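Local coordinates for helicase-like protein (PDB 2FG1) that is a macro-domain protein that probably removes ADP-ribose by hydrolysis from ADP-ribosylated thymidine in DNA, at residues A[137-140]-A[141-145]; A[112-116]-A[117-121]; A[102-105]-A[106-110]; A[93-96]-A[97-101]. All coordinates share one frame; numbering follows the deposited sequence. Where two conformers were deposited one is given.

Contact 1: A[137-140]-A[141-145]; sequences LMEQ and IIKEE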
loop_
_atom_site.group_PDB
_atom_site.type_symbol
_atom_site.label_atom_id
_atom_site.label_comp_id
_atom_site.label_asym_id
_atom_site.label_seq_id
_atom_site.Cartn_x
_atom_site.Cartn_y
_atom_site.Cartn_z
ATOM N N LEU A 137 -12.476 -5.823 -7.369
ATOM C CA LEU A 137 -11.945 -6.916 -6.572
ATOM C C LEU A 137 -11.096 -6.391 -5.402
ATOM O O LEU A 137 -11.300 -6.782 -4.249
ATOM C CB LEU A 137 -11.126 -7.848 -7.473
ATOM C CG LEU A 137 -10.969 -9.335 -7.153
ATOM C CD1 LEU A 137 -10.102 -9.526 -5.928
ATOM C CD2 LEU A 137 -12.322 -10.047 -7.005
HETATM N N MSE A 138 -10.145 -5.510 -5.712
HETATM C CA MSE A 138 -9.270 -4.890 -4.735
HETATM C C MSE A 138 -10.076 -4.233 -3.611
HETATM O O MSE A 138 -9.753 -4.382 -2.425
HETATM C CB MSE A 138 -8.408 -3.853 -5.447
HETATM C CG MSE A 138 -7.269 -3.348 -4.618
HETATM SE SE MSE A 138 -5.978 -4.749 -4.188
HETATM C CE MSE A 138 -5.307 -5.007 -5.912
ATOM N N GLU A 139 -11.150 -3.551 -3.988
ATOM C CA GLU A 139 -12.006 -2.882 -3.013
ATOM C C GLU A 139 -12.591 -3.877 -2.008
ATOM O O GLU A 139 -12.666 -3.589 -0.809
ATOM C CB GLU A 139 -13.134 -2.122 -3.721
ATOM C CG GLU A 139 -13.981 -1.296 -2.773
ATOM C CD GLU A 139 -15.222 -0.719 -3.408
ATOM O OE1 GLU A 139 -15.786 -1.372 -4.310
ATOM O OE2 GLU A 139 -15.650 0.377 -2.975
ATOM N N GLN A 140 -12.989 -5.045 -2.496
ATOM C CA GLN A 140 -13.587 -6.071 -1.635
ATOM C C GLN A 140 -12.563 -6.562 -0.604
ATOM O O GLN A 140 -12.885 -6.735 0.576
ATOM C CB GLN A 140 -14.140 -7.219 -2.479
ATOM C CG GLN A 140 -14.863 -8.291 -1.659
ATOM C CD GLN A 140 -16.062 -7.757 -0.896
ATOM O OE1 GLN A 140 -16.844 -6.963 -1.418
ATOM N NE2 GLN A 140 -16.229 -8.215 0.344
ATOM N N ILE A 141 -11.324 -6.762 -1.033
ATOM C CA ILE A 141 -10.259 -7.164 -0.117
ATOM C C ILE A 141 -10.025 -6.103 0.963
ATOM O O ILE A 141 -9.891 -6.431 2.157
ATOM C CB ILE A 141 -8.949 -7.460 -0.873
ATOM C CG1 ILE A 141 -9.159 -8.595 -1.888
ATOM C CG2 ILE A 141 -7.825 -7.810 0.106
ATOM C CD1 ILE A 141 -7.989 -8.768 -2.874
ATOM N N ILE A 142 -9.991 -4.835 0.560
ATOM C CA ILE A 142 -9.814 -3.722 1.480
ATOM C C ILE A 142 -10.969 -3.643 2.487
ATOM O O ILE A 142 -10.738 -3.433 3.693
ATOM C CB ILE A 142 -9.666 -2.411 0.688
ATOM C CG1 ILE A 142 -8.352 -2.414 -0.109
ATOM C CG2 ILE A 142 -9.728 -1.201 1.627
ATOM C CD1 ILE A 142 -8.321 -1.424 -1.274
ATOM N N LYS A 143 -12.201 -3.815 2.016
ATOM C CA LYS A 143 -13.357 -3.814 2.907
ATOM C C LYS A 143 -13.180 -4.896 3.967
ATOM O O LYS A 143 -13.348 -4.643 5.162
ATOM C CB LYS A 143 -14.643 -4.069 2.124
ATOM C CG LYS A 143 -15.171 -2.891 1.330
ATOM C CD LYS A 143 -16.381 -3.325 0.515
ATOM C CE LYS A 143 -16.885 -2.197 -0.362
ATOM N NZ LYS A 143 -18.135 -2.580 -1.077
ATOM N N GLU A 144 -12.850 -6.107 3.530
ATOM C CA GLU A 144 -12.754 -7.232 4.441
ATOM C C GLU A 144 -11.625 -7.069 5.452
ATOM O O GLU A 144 -11.812 -7.351 6.639
ATOM C CB GLU A 144 -12.563 -8.513 3.649
ATOM C CG GLU A 144 -13.775 -8.869 2.824
ATOM C CD GLU A 144 -13.502 -9.996 1.863
ATOM O OE1 GLU A 144 -12.432 -10.627 1.945
ATOM O OE2 GLU A 144 -14.379 -10.257 1.018
ATOM N N GLU A 145 -10.456 -6.645 4.988
ATOM C CA GLU A 145 -9.278 -6.646 5.856
ATOM C C GLU A 145 -9.155 -5.418 6.742
ATOM O O GLU A 145 -8.469 -5.490 7.758
ATOM C CB GLU A 145 -7.990 -6.850 5.048
ATOM C CG GLU A 145 -7.880 -8.212 4.366
ATOM C CD GLU A 145 -7.863 -9.396 5.330
ATOM O OE1 GLU A 145 -7.712 -9.196 6.559
ATOM O OE2 GLU A 145 -7.999 -10.542 4.866
HETATM O O HOH W 1 -18.377 -0.213 -2.744
HETATM O O HOH W 2 -17.458 -4.703 -2.732
#
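Gln-140 and Glu-144, one helical turn apart, are joined by a side-chain hydrogen bond: NE2 of Gln-140 lies 2.8 Å from OE2 of Glu-144, with a nearly straight N-H...O angle of 165°. The bond runs in the plane of the amide but meets the carboxylate oxygen on its anti side, the two flat groups being turned 60° against each other. Gln-140 reaches it because its chain folds at chi2 (61°), which swings the amide along the helix. The other carboxylate oxygen, OE1 of Glu-144, forms a salt bridge with Arg-104 of helix 100-117. With an alanine in place of Glu-144, the Gln-140 amide would probably be freer to turn and Arg-104 would lack one of its carboxylate mates.

Both segments belong to helix 135-147, the crossover of a beta-alpha-beta unit between strands 120-123 and 153-157 of the macro domain. Four i to i+4 backbone bonds join the segments, Ile-142 N lying 3.0 Å from Met-138 O.

Water mediates the remaining polar link. NZ of Lys-143 stands 4.2 Å from OE1 of Glu-139, beyond a salt bridge, and donates to two waters, one held by Glu-139 OE2 and the other by Gln-140 OE1. Glu-139 OE2 also bonds the Tyr-8 hydroxyl.

In one conformer, exposed Leu-137 brings CD1 to 3.8 Å from CD1 of Ile-141; deeper in, CG of selenomethionine Met-138 lies 4.0 Å from CD1 of Ile-142.

Contact 2: A[112-116]-A[117-121]; sequences LFTIA and HKASV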
loop_
_atom_site.group_PDB
_atom_site.type_symbol
_atom_site.label_atom_id
_atom_site.label_comp_id
_atom_site.label_asym_id
_atom_site.label_seq_id
_atom_site.Cartn_x
_atom_site.Cartn_y
_atom_site.Cartn_z
ATOM N N LEU A 112 -3.099 -5.307 11.667
ATOM C CA LEU A 112 -2.516 -5.421 13.008
ATOM C C LEU A 112 -1.762 -4.157 13.396
ATOM O O LEU A 112 -1.897 -3.667 14.516
ATOM C CB LEU A 112 -1.590 -6.629 13.090
ATOM C CG LEU A 112 -2.247 -7.989 12.869
ATOM C CD1 LEU A 112 -1.187 -9.060 12.730
ATOM C CD2 LEU A 112 -3.178 -8.322 13.988
ATOM N N PHE A 113 -0.981 -3.627 12.465
ATOM C CA PHE A 113 -0.188 -2.429 12.735
ATOM C C PHE A 113 -1.089 -1.222 13.037
ATOM O O PHE A 113 -0.853 -0.479 14.006
ATOM C CB PHE A 113 0.733 -2.146 11.540
ATOM C CG PHE A 113 1.644 -0.956 11.725
ATOM C CD1 PHE A 113 2.953 -1.132 12.153
ATOM C CD2 PHE A 113 1.205 0.331 11.438
ATOM C CE1 PHE A 113 3.810 -0.032 12.308
ATOM C CE2 PHE A 113 2.048 1.440 11.602
ATOM C CZ PHE A 113 3.349 1.252 12.034
ATOM N N THR A 114 -2.111 -1.055 12.208
ATOM C CA THR A 114 -3.028 0.055 12.311
ATOM C C THR A 114 -3.817 -0.021 13.631
ATOM O O THR A 114 -3.962 0.986 14.322
ATOM C CB THR A 114 -3.913 0.083 11.043
ATOM O OG1 THR A 114 -3.075 0.354 9.902
ATOM C CG2 THR A 114 -4.988 1.116 11.128
ATOM N N ILE A 115 -4.275 -1.219 13.995
ATOM C CA ILE A 115 -4.984 -1.438 15.263
ATOM C C ILE A 115 -4.066 -1.043 16.434
ATOM O O ILE A 115 -4.467 -0.273 17.315
ATOM C CB ILE A 115 -5.487 -2.878 15.415
ATOM C CG1 ILE A 115 -6.659 -3.126 14.460
ATOM C CG2 ILE A 115 -5.949 -3.114 16.870
ATOM C CD1 ILE A 115 -6.988 -4.610 14.245
ATOM N N ALA A 116 -2.827 -1.514 16.402
ATOM C CA ALA A 116 -1.877 -1.254 17.493
ATOM C C ALA A 116 -1.591 0.240 17.656
ATOM O O ALA A 116 -1.439 0.732 18.779
ATOM C CB ALA A 116 -0.597 -2.008 17.252
ATOM N N HIS A 117 -1.541 0.952 16.529
ATOM C CA HIS A 117 -1.203 2.374 16.552
ATOM C C HIS A 117 -2.422 3.298 16.514
ATOM O O HIS A 117 -2.272 4.528 16.450
ATOM C CB HIS A 117 -0.193 2.695 15.446
ATOM C CG HIS A 117 1.151 2.082 15.680
ATOM N ND1 HIS A 117 1.498 0.839 15.196
ATOM C CD2 HIS A 117 2.220 2.525 16.382
ATOM C CE1 HIS A 117 2.731 0.552 15.574
ATOM N NE2 HIS A 117 3.192 1.559 16.294
ATOM N N LYS A 118 -3.619 2.716 16.590
ATOM C CA LYS A 118 -4.886 3.470 16.550
ATOM C C LYS A 118 -4.930 4.368 15.310
ATOM O O LYS A 118 -5.353 5.532 15.378
ATOM C CB LYS A 118 -5.090 4.280 17.839
ATOM C CG LYS A 118 -5.069 3.425 19.104
ATOM C CD LYS A 118 -5.288 4.268 20.355
ATOM C CE LYS A 118 -5.216 3.404 21.615
ATOM N NZ LYS A 118 -6.168 2.251 21.545
ATOM N N ALA A 119 -4.502 3.803 14.185
ATOM C CA ALA A 119 -4.277 4.574 12.976
ATOM C C ALA A 119 -5.381 4.407 11.951
ATOM O O ALA A 119 -6.206 3.496 12.043
ATOM C CB ALA A 119 -2.943 4.207 12.377
ATOM N N SER A 120 -5.376 5.305 10.973
ATOM C CA SER A 120 -6.221 5.186 9.779
ATOM C C SER A 120 -5.336 4.933 8.567
ATOM O O SER A 120 -4.125 5.156 8.603
ATOM C CB SER A 120 -7.018 6.467 9.575
ATOM O OG SER A 120 -6.155 7.591 9.468
ATOM N N VAL A 121 -5.956 4.451 7.492
ATOM C CA VAL A 121 -5.259 4.083 6.256
ATOM C C VAL A 121 -5.604 5.041 5.125
ATOM O O VAL A 121 -6.759 5.465 4.976
ATOM C CB VAL A 121 -5.568 2.620 5.886
ATOM C CG1 VAL A 121 -5.099 2.257 4.473
ATOM C CG2 VAL A 121 -4.911 1.689 6.895
HETATM O O HOH W 3 -4.650 0.139 20.117
#
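Helix 100-117 ends here in a Schellman motif: Lys-118 takes a positive phi (54°), and the chain turns back on the last helical carbonyls before entering strand 120-123. Ala-119 N bonds Thr-114 O at 2.9 Å along an almost straight N-H...O line, and Lys-118 N bonds Ile-115 O at 3.2 Å from above the carbonyl plane.

In one of its two conformers His-117 holds the carbonyl of Phe-113 twice. Its backbone N and its ring ND1, the latter 2.9 Å from Phe-113 O, approach that oxygen from opposite faces of the carbonyl plane. The bond from ND1 lies close to the plane of the imidazole, which helps to set the ring's rotation. CG of His-117 sits beside its own backbone N (chi1 -68°), and this turns the ring back along the helix to meet Phe-113. There ND1 lies over the centre of the phenyl face, while CE1 of His-117 is 3.5 Å from CE1 of Phe-113. The ring planes are inclined at 32°, with centroids 4.2 Å apart.

On another side of the turn, OG1 of Thr-114 in one of its two conformers, bonded to Val-110 O, faces CG2 of Val-121. A water links Ile-115 O to NZ of Lys-118.

The aromatic end of the helix rests on the sheet, Phe-113 stacking with Phe-70 and meeting Tyr-78 edge-to-face. Beyond the turn, strand 120-123 pairs through backbone bonds of Ser-120 with Val-23 of strand 22-29 and of Val-121 with Thr-154 of strand 153-157.

Contact 3: A[102-105]-A[106-110]; sequences AVRQ and CLKEV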
loop_
_atom_site.group_PDB
_atom_site.type_symbol
_atom_site.label_atom_id
_atom_site.label_comp_id
_atom_site.label_asym_id
_atom_site.label_seq_id
_atom_site.Cartn_x
_atom_site.Cartn_y
_atom_site.Cartn_z
ATOM N N ALA A 102 -1.354 -11.956 -2.304
ATOM C CA ALA A 102 -0.259 -11.235 -1.671
ATOM C C ALA A 102 -0.735 -9.920 -1.065
ATOM O O ALA A 102 -0.394 -9.597 0.076
ATOM C CB ALA A 102 0.872 -10.987 -2.668
ATOM N N VAL A 103 -1.534 -9.154 -1.807
ATOM C CA VAL A 103 -2.053 -7.898 -1.280
ATOM C C VAL A 103 -2.886 -8.160 -0.032
ATOM O O VAL A 103 -2.774 -7.427 0.936
ATOM C CB VAL A 103 -2.861 -7.092 -2.329
ATOM C CG1 VAL A 103 -3.391 -5.799 -1.715
ATOM C CG2 VAL A 103 -1.982 -6.776 -3.539
ATOM N N ARG A 104 -3.715 -9.196 -0.055
ATOM C CA ARG A 104 -4.514 -9.531 1.126
ATOM C C ARG A 104 -3.617 -9.839 2.328
ATOM O O ARG A 104 -3.866 -9.335 3.431
ATOM C CB ARG A 104 -5.460 -10.686 0.853
ATOM C CG ARG A 104 -6.261 -11.023 2.104
ATOM C CD ARG A 104 -7.153 -12.209 1.923
ATOM N NE ARG A 104 -8.219 -12.005 0.947
ATOM C CZ ARG A 104 -9.387 -11.434 1.229
ATOM N NH1 ARG A 104 -9.626 -10.921 2.444
ATOM N NH2 ARG A 104 -10.314 -11.333 0.285
ATOM N N GLN A 105 -2.570 -10.630 2.115
ATOM C CA GLN A 105 -1.631 -10.943 3.200
ATOM C C GLN A 105 -0.977 -9.669 3.730
ATOM O O GLN A 105 -0.854 -9.481 4.948
ATOM C CB GLN A 105 -0.584 -11.964 2.750
ATOM C CG GLN A 105 0.396 -12.362 3.860
ATOM C CD GLN A 105 1.321 -13.498 3.485
ATOM O OE1 GLN A 105 1.675 -13.688 2.319
ATOM N NE2 GLN A 105 1.707 -14.286 4.486
ATOM N N CYS A 106 -0.585 -8.778 2.826
ATOM C CA CYS A 106 -0.037 -7.494 3.242
ATOM C C CYS A 106 -1.031 -6.726 4.100
ATOM O O CYS A 106 -0.670 -6.167 5.138
ATOM C CB CYS A 106 0.302 -6.636 2.025
ATOM S SG CYS A 106 1.632 -7.239 0.955
ATOM N N LEU A 107 -2.295 -6.693 3.668
ATOM C CA LEU A 107 -3.313 -5.950 4.382
ATOM C C LEU A 107 -3.632 -6.557 5.746
ATOM O O LEU A 107 -3.987 -5.813 6.661
ATOM C CB LEU A 107 -4.574 -5.766 3.530
ATOM C CG LEU A 107 -4.391 -4.793 2.346
ATOM C CD1 LEU A 107 -5.589 -4.867 1.391
ATOM C CD2 LEU A 107 -4.172 -3.365 2.821
ATOM N N LYS A 108 -3.472 -7.874 5.897
ATOM C CA LYS A 108 -3.604 -8.486 7.225
ATOM C C LYS A 108 -2.557 -7.896 8.187
ATOM O O LYS A 108 -2.852 -7.628 9.360
ATOM C CB LYS A 108 -3.436 -10.005 7.149
ATOM C CG LYS A 108 -4.674 -10.782 6.689
ATOM C CD LYS A 108 -4.468 -12.290 6.844
ATOM C CE LYS A 108 -5.745 -13.089 6.646
ATOM N NZ LYS A 108 -6.395 -12.852 5.342
ATOM N N GLU A 109 -1.339 -7.704 7.689
ATOM C CA GLU A 109 -0.283 -7.130 8.532
ATOM C C GLU A 109 -0.543 -5.643 8.802
ATOM O O GLU A 109 -0.338 -5.160 9.931
ATOM C CB GLU A 109 1.110 -7.374 7.936
ATOM C CG GLU A 109 2.244 -6.997 8.900
ATOM C CD GLU A 109 3.625 -7.343 8.390
ATOM O OE1 GLU A 109 3.746 -8.159 7.455
ATOM O OE2 GLU A 109 4.610 -6.808 8.946
ATOM N N VAL A 110 -1.021 -4.918 7.790
ATOM C CA VAL A 110 -1.415 -3.529 7.981
ATOM C C VAL A 110 -2.545 -3.423 9.012
ATOM O O VAL A 110 -2.554 -2.495 9.828
ATOM C CB VAL A 110 -1.816 -2.873 6.646
ATOM C CG1 VAL A 110 -2.433 -1.495 6.867
ATOM C CG2 VAL A 110 -0.582 -2.781 5.730
#
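Lys-108 folds back over Arg-104, one helical turn earlier. CB of Lys-108 packs 3.4 Å from the carbonyl oxygen of Gln-105. CG, beside the backbone N of Lys-108 (chi1 -80°), lies 3.7 Å from Arg-104 O. The chain then runs extended through CD to CE and bends at chi4 (57°), which brings NZ alongside the aliphatic part of Arg-104, 3.6 Å from its CD and 3.7 Å from its CG. The ammonium thus touches methylene groups, while the guanidinium nitrogen NH1 of Arg-104 stays 4.8 Å from NZ of Lys-108.

Both cationic ends point at carboxylates of helix 135-147: Arg-104 forms salt bridges with Glu-144 and Glu-145, and Lys-108 shares Glu-145 with it. Segments 102-105 and 106-110 are successive turns of helix 100-117, which in this macro domain lies between helix 135-147 and strands 68-74 and 77-85.

Towards helix 135-147, Val-103 and Leu-107 lie side by side and point the same way, with CG1 of Val-103 3.9 Å from CD1 of Leu-107. Val-103 also packs on Met-138, and Leu-107 on Ile-141. Leu-107 reaches Met-82 of strand 77-85 as well, which Cys-106 touches together with Val-68 of strand 68-74; SG of Cys-106 stands 3.2 Å from Ala-102 O. Regular helical bonds run beneath these side chains: Cys-106 N to Ala-102 O, Leu-107 N to Val-103 O and Lys-108 N to Arg-104 O, followed by a weak one from Glu-109 N to Gln-105 O.

Contact 4: A[93-96]-A[97-101]; sequences KGLP and PIRYD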
loop_
_atom_site.group_PDB
_atom_site.type_symbol
_atom_site.label_atom_id
_atom_site.label_comp_id
_atom_site.label_asym_id
_atom_site.label_seq_id
_atom_site.Cartn_x
_atom_site.Cartn_y
_atom_site.Cartn_z
ATOM N N LYS A 93 2.725 -15.742 -20.105
ATOM C CA LYS A 93 1.351 -16.083 -20.493
ATOM C C LYS A 93 0.384 -14.898 -20.368
ATOM O O LYS A 93 -0.859 -15.070 -20.475
ATOM C CB LYS A 93 0.841 -17.304 -19.709
ATOM C CG LYS A 93 1.423 -17.463 -18.304
ATOM C CD LYS A 93 0.625 -18.466 -17.487
ATOM C CE LYS A 93 -0.218 -17.766 -16.432
ATOM N NZ LYS A 93 0.614 -17.371 -15.266
ATOM N N GLY A 94 0.960 -13.701 -20.142
ATOM C CA GLY A 94 0.168 -12.473 -20.145
ATOM C C GLY A 94 -0.503 -12.152 -18.819
ATOM O O GLY A 94 -1.332 -11.246 -18.742
ATOM N N LEU A 95 -0.146 -12.886 -17.768
ATOM C CA LEU A 95 -0.690 -12.609 -16.445
ATOM C C LEU A 95 -0.080 -11.321 -15.887
ATOM O O LEU A 95 1.137 -11.220 -15.770
ATOM C CB LEU A 95 -0.435 -13.783 -15.500
ATOM C CG LEU A 95 -1.073 -13.724 -14.112
ATOM C CD1 LEU A 95 -2.594 -13.887 -14.183
ATOM C CD2 LEU A 95 -0.448 -14.782 -13.211
ATOM N N PRO A 96 -0.927 -10.330 -15.547
ATOM C CA PRO A 96 -0.440 -9.061 -14.989
ATOM C C PRO A 96 0.290 -9.247 -13.641
ATOM O O PRO A 96 0.060 -10.254 -12.960
ATOM C CB PRO A 96 -1.724 -8.236 -14.815
ATOM C CG PRO A 96 -2.743 -8.896 -15.677
ATOM C CD PRO A 96 -2.395 -10.345 -15.689
ATOM N N PRO A 97 1.181 -8.303 -13.267
ATOM C CA PRO A 97 1.954 -8.419 -12.017
ATOM C C PRO A 97 1.146 -8.547 -10.714
ATOM O O PRO A 97 1.622 -9.187 -9.777
ATOM C CB PRO A 97 2.775 -7.120 -11.975
ATOM C CG PRO A 97 2.872 -6.692 -13.395
ATOM C CD PRO A 97 1.567 -7.097 -14.029
ATOM N N ILE A 98 -0.037 -7.941 -10.645
ATOM C CA ILE A 98 -0.801 -7.913 -9.390
ATOM C C ILE A 98 -1.000 -9.331 -8.834
ATOM O O ILE A 98 -1.269 -10.274 -9.572
ATOM C CB ILE A 98 -2.173 -7.180 -9.569
ATOM C CG1 ILE A 98 -2.797 -6.820 -8.216
ATOM C CG2 ILE A 98 -3.160 -8.004 -10.377
ATOM C CD1 ILE A 98 -2.002 -5.818 -7.411
ATOM N N ARG A 99 -0.840 -9.470 -7.525
ATOM C CA ARG A 99 -1.132 -10.734 -6.848
ATOM C C ARG A 99 -2.103 -10.447 -5.715
ATOM O O ARG A 99 -1.721 -9.908 -4.671
ATOM C CB ARG A 99 0.151 -11.382 -6.324
ATOM C CG ARG A 99 1.104 -11.866 -7.424
ATOM C CD ARG A 99 0.495 -13.010 -8.227
ATOM N NE ARG A 99 1.415 -13.556 -9.225
ATOM C CZ ARG A 99 1.559 -13.089 -10.468
ATOM N NH1 ARG A 99 0.860 -12.037 -10.881
ATOM N NH2 ARG A 99 2.422 -13.663 -11.297
ATOM N N TYR A 100 -3.375 -10.756 -5.932
ATOM C CA TYR A 100 -4.429 -10.398 -4.970
ATOM C C TYR A 100 -4.233 -11.071 -3.624
ATOM O O TYR A 100 -4.472 -10.460 -2.588
ATOM C CB TYR A 100 -5.818 -10.719 -5.518
ATOM C CG TYR A 100 -6.228 -9.894 -6.715
ATOM C CD1 TYR A 100 -6.627 -8.567 -6.566
ATOM C CD2 TYR A 100 -6.235 -10.446 -7.993
ATOM C CE1 TYR A 100 -7.021 -7.804 -7.665
ATOM C CE2 TYR A 100 -6.625 -9.694 -9.102
ATOM C CZ TYR A 100 -7.008 -8.374 -8.929
ATOM O OH TYR A 100 -7.394 -7.636 -10.022
ATOM N N ASP A 101 -3.800 -12.326 -3.636
ATOM C CA ASP A 101 -3.529 -13.032 -2.378
ATOM C C ASP A 101 -2.386 -12.389 -1.590
ATOM O O ASP A 101 -2.454 -12.256 -0.356
ATOM C CB ASP A 101 -3.311 -14.541 -2.591
ATOM C CG ASP A 101 -2.185 -14.878 -3.581
ATOM O OD1 ASP A 101 -1.733 -14.033 -4.390
ATOM O OD2 ASP A 101 -1.761 -16.059 -3.578
HETATM O O HOH W 4 2.571 -12.089 -13.588
HETATM O O HOH W 5 -2.308 -11.136 -11.879
#
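The loop leading into helix 100-117 is tied together by Arg-99, the N-cap residue, whose side chain reaches back to Leu-95 and Pro-96. NH1 of Arg-99 donates to Pro-96 O at 2.9 Å; the bond lies in the carbonyl plane and in the guanidinium plane, though bent at hydrogen to 135°. The same nitrogen also donates to Ile-98 O at 3.1 Å, again within the guanidinium plane but from above the plane of that carbonyl. Two backbone oxygens therefore hold the group's rotation. The fold-back comes from a bend at chi2 (-66°) of Arg-99.

Over one face of the guanidinium lies the methyl CD2 of Leu-95, 3.6 Å from NH2 of Arg-99 and displaced toward the rim of the group. This loop follows strand 77-85 in the macro domain, and backbone bonds of Pro-97 with His-86 and of Arg-99 with Gly-84 fasten it near that strand's end.

A leucine in place of Arg-99 would probably leave the Pro-96 and Ile-98 carbonyls with a bridging water but no guanidinium donor, and the loop less firmly held.

Waters extend the network. One accepts from NH2 of Arg-99 at 2.8 Å and lies near Leu-95 O; another donates to both Pro-96 O and Ile-98 O. Pro-96 and Pro-97, two consecutive prolines, stiffen the chain here.

In the fold
Contacts 4, 3 and 2 follow one another along helix 100-117, from the loop before its start to the turn after its end; the centres of contacts 4 and 2 are about 28 Å apart, on opposite sides of the chain's centre. Contact 1, on helix 135-147, packs against this line. It touches contact 3, centres about 11 Å apart, where, beside the salt bridges, Met-138 SE lies 3.7 Å from Val-103 CG1. It meets contact 4 where Met-138 CE lies 3.7 Å from Ile-98 CD1. Contacts 1 and 2 do not touch, their nearest atoms being about 6 Å apart, while Val-121 of contact 2 packs on Val-110 of contact 3.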